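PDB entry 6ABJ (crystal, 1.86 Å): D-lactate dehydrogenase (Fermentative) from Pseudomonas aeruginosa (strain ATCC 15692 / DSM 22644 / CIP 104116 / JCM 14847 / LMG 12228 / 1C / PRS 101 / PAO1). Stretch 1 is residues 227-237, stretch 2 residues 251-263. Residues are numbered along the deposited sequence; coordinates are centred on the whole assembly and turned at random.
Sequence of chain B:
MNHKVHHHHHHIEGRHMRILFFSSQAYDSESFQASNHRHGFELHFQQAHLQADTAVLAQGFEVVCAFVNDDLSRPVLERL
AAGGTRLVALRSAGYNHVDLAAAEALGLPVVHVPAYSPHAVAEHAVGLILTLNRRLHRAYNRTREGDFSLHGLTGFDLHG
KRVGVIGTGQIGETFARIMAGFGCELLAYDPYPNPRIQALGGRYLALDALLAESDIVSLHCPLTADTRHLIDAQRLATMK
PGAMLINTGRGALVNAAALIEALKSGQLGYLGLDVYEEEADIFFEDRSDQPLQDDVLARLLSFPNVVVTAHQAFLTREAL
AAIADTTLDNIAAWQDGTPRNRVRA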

# COMPACT_ATOMS: atom_id res chain seq x y z
N THR B 227 -1.34 -31.16 -21.10
CA THR B 227 -0.69 -29.93 -20.57
C THR B 227 -1.18 -29.57 -19.18
O THR B 227 -0.75 -28.56 -18.62
CB THR B 227 -0.94 -28.77 -21.49
OG1 THR B 227 -2.35 -28.58 -21.64
CG2 THR B 227 -0.34 -29.04 -22.84
N ARG B 228 -2.12 -30.34 -18.64
CA ARG B 228 -2.59 -30.07 -17.31
C ARG B 228 -1.44 -30.29 -16.36
O ARG B 228 -0.77 -31.30 -16.39
CB ARG B 228 -3.84 -30.89 -16.94
CG ARG B 228 -3.90 -31.45 -15.51
CD ARG B 228 -5.24 -32.00 -15.13
NE ARG B 228 -6.00 -30.98 -14.47
CZ ARG B 228 -6.08 -30.86 -13.15
NH1 ARG B 228 -5.45 -31.71 -12.35
NH2 ARG B 228 -6.79 -29.88 -12.64
N HIS B 229 -1.25 -29.32 -15.50
CA HIS B 229 -0.12 -29.32 -14.57
C HIS B 229 1.20 -29.54 -15.28
O HIS B 229 2.13 -30.12 -14.74
CB HIS B 229 -0.34 -30.25 -13.40
CG HIS B 229 -1.39 -29.75 -12.47
ND1 HIS B 229 -1.62 -30.30 -11.23
CD2 HIS B 229 -2.22 -28.68 -12.56
CE1 HIS B 229 -2.56 -29.61 -10.61
NE2 HIS B 229 -2.96 -28.64 -11.41
N LEU B 230 1.32 -28.98 -16.48
CA LEU B 230 2.62 -29.06 -17.21
C LEU B 230 3.75 -28.58 -16.33
O LEU B 230 4.77 -29.25 -16.20
CB LEU B 230 2.58 -28.23 -18.47
CG LEU B 230 3.76 -28.38 -19.41
CD1 LEU B 230 3.65 -29.74 -20.08
CD2 LEU B 230 3.73 -27.29 -20.45
N ILE B 231 3.57 -27.41 -15.69
CA ILE B 231 4.59 -26.98 -14.74
C ILE B 231 4.23 -27.49 -13.34
O ILE B 231 3.38 -26.93 -12.68
CB ILE B 231 4.73 -25.45 -14.69
CG1 ILE B 231 4.93 -24.84 -16.09
CG2 ILE B 231 5.87 -25.07 -13.77
CD1 ILE B 231 6.13 -25.34 -16.85
N ASP B 232 4.87 -28.57 -12.95
CA ASP B 232 4.59 -29.25 -11.72
C ASP B 232 5.91 -29.22 -11.03
O ASP B 232 6.82 -28.61 -11.54
CB ASP B 232 4.08 -30.70 -11.97
CG ASP B 232 5.03 -31.55 -12.82
OD1 ASP B 232 6.21 -31.16 -13.01
OD2 ASP B 232 4.59 -32.65 -13.28
N ALA B 233 6.06 -29.90 -9.92
CA ALA B 233 7.31 -29.81 -9.17
C ALA B 233 8.57 -30.26 -9.93
O ALA B 233 9.70 -29.78 -9.67
CB ALA B 233 7.16 -30.59 -7.88
N GLN B 234 8.37 -31.20 -10.84
CA GLN B 234 9.42 -31.77 -11.67
C GLN B 234 9.85 -30.76 -12.70
O GLN B 234 10.97 -30.46 -12.85
CB GLN B 234 8.92 -33.06 -12.36
CG GLN B 234 9.55 -33.42 -13.71
CD GLN B 234 8.59 -34.12 -14.69
OE1 GLN B 234 7.56 -34.62 -14.30
NE2 GLN B 234 8.95 -34.15 -15.96
N ARG B 235 8.88 -30.24 -13.41
CA ARG B 235 9.19 -29.23 -14.40
C ARG B 235 9.84 -28.00 -13.73
O ARG B 235 10.78 -27.43 -14.28
CB ARG B 235 7.93 -28.80 -15.16
CG ARG B 235 7.76 -29.54 -16.47
CD ARG B 235 7.60 -31.02 -16.22
NE ARG B 235 6.65 -31.61 -17.16
CZ ARG B 235 6.98 -32.12 -18.34
NH1 ARG B 235 8.25 -32.12 -18.73
NH2 ARG B 235 6.04 -32.63 -19.13
N LEU B 236 9.36 -27.59 -12.55
CA LEU B 236 9.99 -26.45 -11.83
C LEU B 236 11.44 -26.75 -11.51
O LEU B 236 12.31 -25.85 -11.58
CB LEU B 236 9.28 -26.07 -10.52
CG LEU B 236 7.95 -25.43 -10.75
CD1 LEU B 236 7.17 -25.42 -9.47
CD2 LEU B 236 8.12 -24.02 -11.35
N ALA B 237 11.71 -27.97 -11.06
CA ALA B 237 13.09 -28.31 -10.75
C ALA B 237 14.00 -28.44 -12.01
O ALA B 237 15.20 -28.36 -11.91
CB ALA B 237 13.14 -29.59 -9.91
N GLY B 251 -5.04 -21.42 -15.84
CA GLY B 251 -4.60 -21.72 -14.49
C GLY B 251 -4.06 -23.09 -14.30
O GLY B 251 -3.01 -23.30 -13.68
N ALA B 252 -4.74 -24.05 -14.93
CA ALA B 252 -4.40 -25.46 -14.69
C ALA B 252 -3.12 -25.89 -15.38
O ALA B 252 -2.73 -27.04 -15.26
CB ALA B 252 -5.60 -26.38 -15.09
N LEU B 253 -2.48 -25.01 -16.16
CA LEU B 253 -1.15 -25.35 -16.77
C LEU B 253 -0.10 -25.53 -15.73
O LEU B 253 0.95 -26.13 -15.96
CB LEU B 253 -0.72 -24.29 -17.79
CG LEU B 253 -1.55 -24.13 -19.05
CD1 LEU B 253 -1.04 -23.01 -19.94
CD2 LEU B 253 -1.64 -25.42 -19.89
N VAL B 254 -0.36 -25.01 -14.52
CA VAL B 254 0.62 -25.04 -13.49
C VAL B 254 0.03 -25.64 -12.20
O VAL B 254 -1.16 -25.52 -11.94
CB VAL B 254 1.13 -23.59 -13.30
CG1 VAL B 254 0.32 -22.87 -12.26
CG2 VAL B 254 2.56 -23.62 -12.87
N ASN B 255 0.87 -26.29 -11.42
CA ASN B 255 0.51 -26.75 -10.13
C ASN B 255 0.96 -25.72 -9.13
O ASN B 255 2.08 -25.75 -8.65
CB ASN B 255 1.15 -28.12 -9.80
CG ASN B 255 0.61 -28.72 -8.52
OD1 ASN B 255 -0.26 -28.15 -7.84
ND2 ASN B 255 1.18 -29.86 -8.13
N ALA B 256 0.04 -24.85 -8.79
CA ALA B 256 0.37 -23.68 -7.97
C ALA B 256 1.00 -24.03 -6.67
O ALA B 256 1.94 -23.39 -6.18
CB ALA B 256 -0.88 -22.85 -7.76
N ALA B 257 0.53 -25.13 -6.09
CA ALA B 257 1.08 -25.61 -4.87
C ALA B 257 2.57 -25.83 -4.95
O ALA B 257 3.24 -25.57 -4.00
CB ALA B 257 0.35 -26.91 -4.42
N ALA B 258 3.08 -26.38 -6.05
CA ALA B 258 4.54 -26.63 -6.25
C ALA B 258 5.39 -25.33 -6.45
O ALA B 258 6.59 -25.28 -6.19
CB ALA B 258 4.72 -27.49 -7.51
N LEU B 259 4.73 -24.27 -6.89
CA LEU B 259 5.41 -22.98 -7.07
C LEU B 259 5.90 -22.41 -5.75
O LEU B 259 6.93 -21.77 -5.71
CB LEU B 259 4.46 -22.00 -7.71
CG LEU B 259 3.92 -22.25 -9.13
CD1 LEU B 259 2.88 -21.26 -9.51
CD2 LEU B 259 5.03 -22.20 -10.09
N ILE B 260 5.19 -22.68 -4.67
CA ILE B 260 5.51 -22.13 -3.39
C ILE B 260 6.88 -22.54 -2.92
O ILE B 260 7.67 -21.74 -2.45
CB ILE B 260 4.45 -22.53 -2.36
CG1 ILE B 260 3.18 -21.76 -2.66
CG2 ILE B 260 4.87 -22.23 -0.95
CD1 ILE B 260 1.99 -22.28 -1.92
N GLU B 261 7.15 -23.83 -2.90
CA GLU B 261 8.41 -24.28 -2.37
C GLU B 261 9.58 -23.79 -3.23
O GLU B 261 10.62 -23.45 -2.68
CB GLU B 261 8.41 -25.82 -2.17
CG GLU B 261 7.58 -26.20 -0.93
CD GLU B 261 7.95 -25.44 0.37
OE1 GLU B 261 9.15 -25.40 0.75
OE2 GLU B 261 7.06 -24.88 1.05
N ALA B 262 9.35 -23.67 -4.53
CA ALA B 262 10.34 -23.18 -5.50
C ALA B 262 10.65 -21.70 -5.29
O ALA B 262 11.78 -21.29 -5.40
CB ALA B 262 9.81 -23.40 -6.88
N LEU B 263 9.63 -20.94 -4.95
CA LEU B 263 9.80 -19.53 -4.60
C LEU B 263 10.49 -19.40 -3.26
O LEU B 263 11.42 -18.61 -3.12
CB LEU B 263 8.44 -18.80 -4.62
CG LEU B 263 7.83 -18.55 -6.00
CD1 LEU B 263 6.32 -18.37 -5.96
CD2 LEU B 263 8.45 -17.31 -6.67

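The two stretches are held together first by backbone hydrogen bonds and then by a small apolar patch between two helices. Three backbone hydrogen bonds cross the contact, and all are nearly straight. His229 N donates to Ala252 O at 2.7 Å. Ile231 N donates to Leu253 O at 2.9 Å. Asn255 N returns a bond to Ile231 O, also at 2.9 Å. Ile231 thus uses both its backbone N and its backbone O on stretch 2. Ile231 pairs with Val254 in a single beta bridge, with Ile231 CA and Val254 CA 4.6 Å apart. At the bridge, Val254 CA is 3.4 Å from Ile231 O, a CA-H...O contact beside the Asn255 bond.

Leu230 N also lies 2.9 Å from Leu253 O, but the angle is poor and this pair is not a hydrogen bond. The Leu230 amide is satisfied within its own stretch. Leu230 N donates to Thr227 O at 3.0 Å, closing a type II turn from Thr227 to Leu230. Within this turn, His229 N faces Ala252 O. In stretch 2, Val254 N is likewise satisfied locally, donating to Gly251 O at 3.3 Å.

The His229 CA-to-CB bond points away from stretch 2, but the end of the side chain comes nearer. Asn255 CB sits over one face of the His229 ring, 4.0 Å from the His229 ring centroid and 18° off the normal, a CH-pi contact. Ala252 O, already the acceptor for His229 N, lies at the ring edge. His229 CD2 is 3.4 Å from Val254 O. The ring atom NE2 is hydrogen-bonded elsewhere in the structure, as is Thr227 OG1. Thr227 OG1 is also 3.7 Å from Leu253 CD2, so the leucine packs against the turn. Arg228 is poorly ordered, and its side chain makes a loose approach, with Arg228 NH2 4.4 Å from Ala252 CB; Arg228 CA is closer, 3.7 Å from Ala252 O.

Asp232 caps the helix that begins at Ala233. Asp232 OD1 accepts a straight bond from Arg235 N at 2.9 Å and a weak one from Gln234 N at 3.1 Å. These amides lie in the first turn of the helix, where no earlier helical carbonyl is available to them. Asp232 O then accepts from Leu236 N at 2.9 Å. The end of the Asp232 side chain leads away from stretch 2; OD1 is spent on its own helix. Asn255 O accepts from Ala258 N at 2.9 Å.

Beyond the Asp232 cap the side-chain contacts are mostly apolar, though Leu236 CD1 also lies 3.3 Å from Ala258 O. The helix axes approach to 9.4 Å, with 35° between their directions. Ala233 CB is 4.0 Å from Ala258 CB; the CA atoms of Ala233 and Ala258 are 5.1 Å apart. Leu236 points toward stretch 2. Leu236 CD1 is 3.8 Å from Ala258 CB and 4.2 Å from Ala262 CB; both Leu236 CD1 and CD2 lie within 4 Å of Leu259 CD2. Ile231 CB touches Val254 CG2 at 3.4 Å beside the bridge. In all, 598 Å² is buried between the stretches.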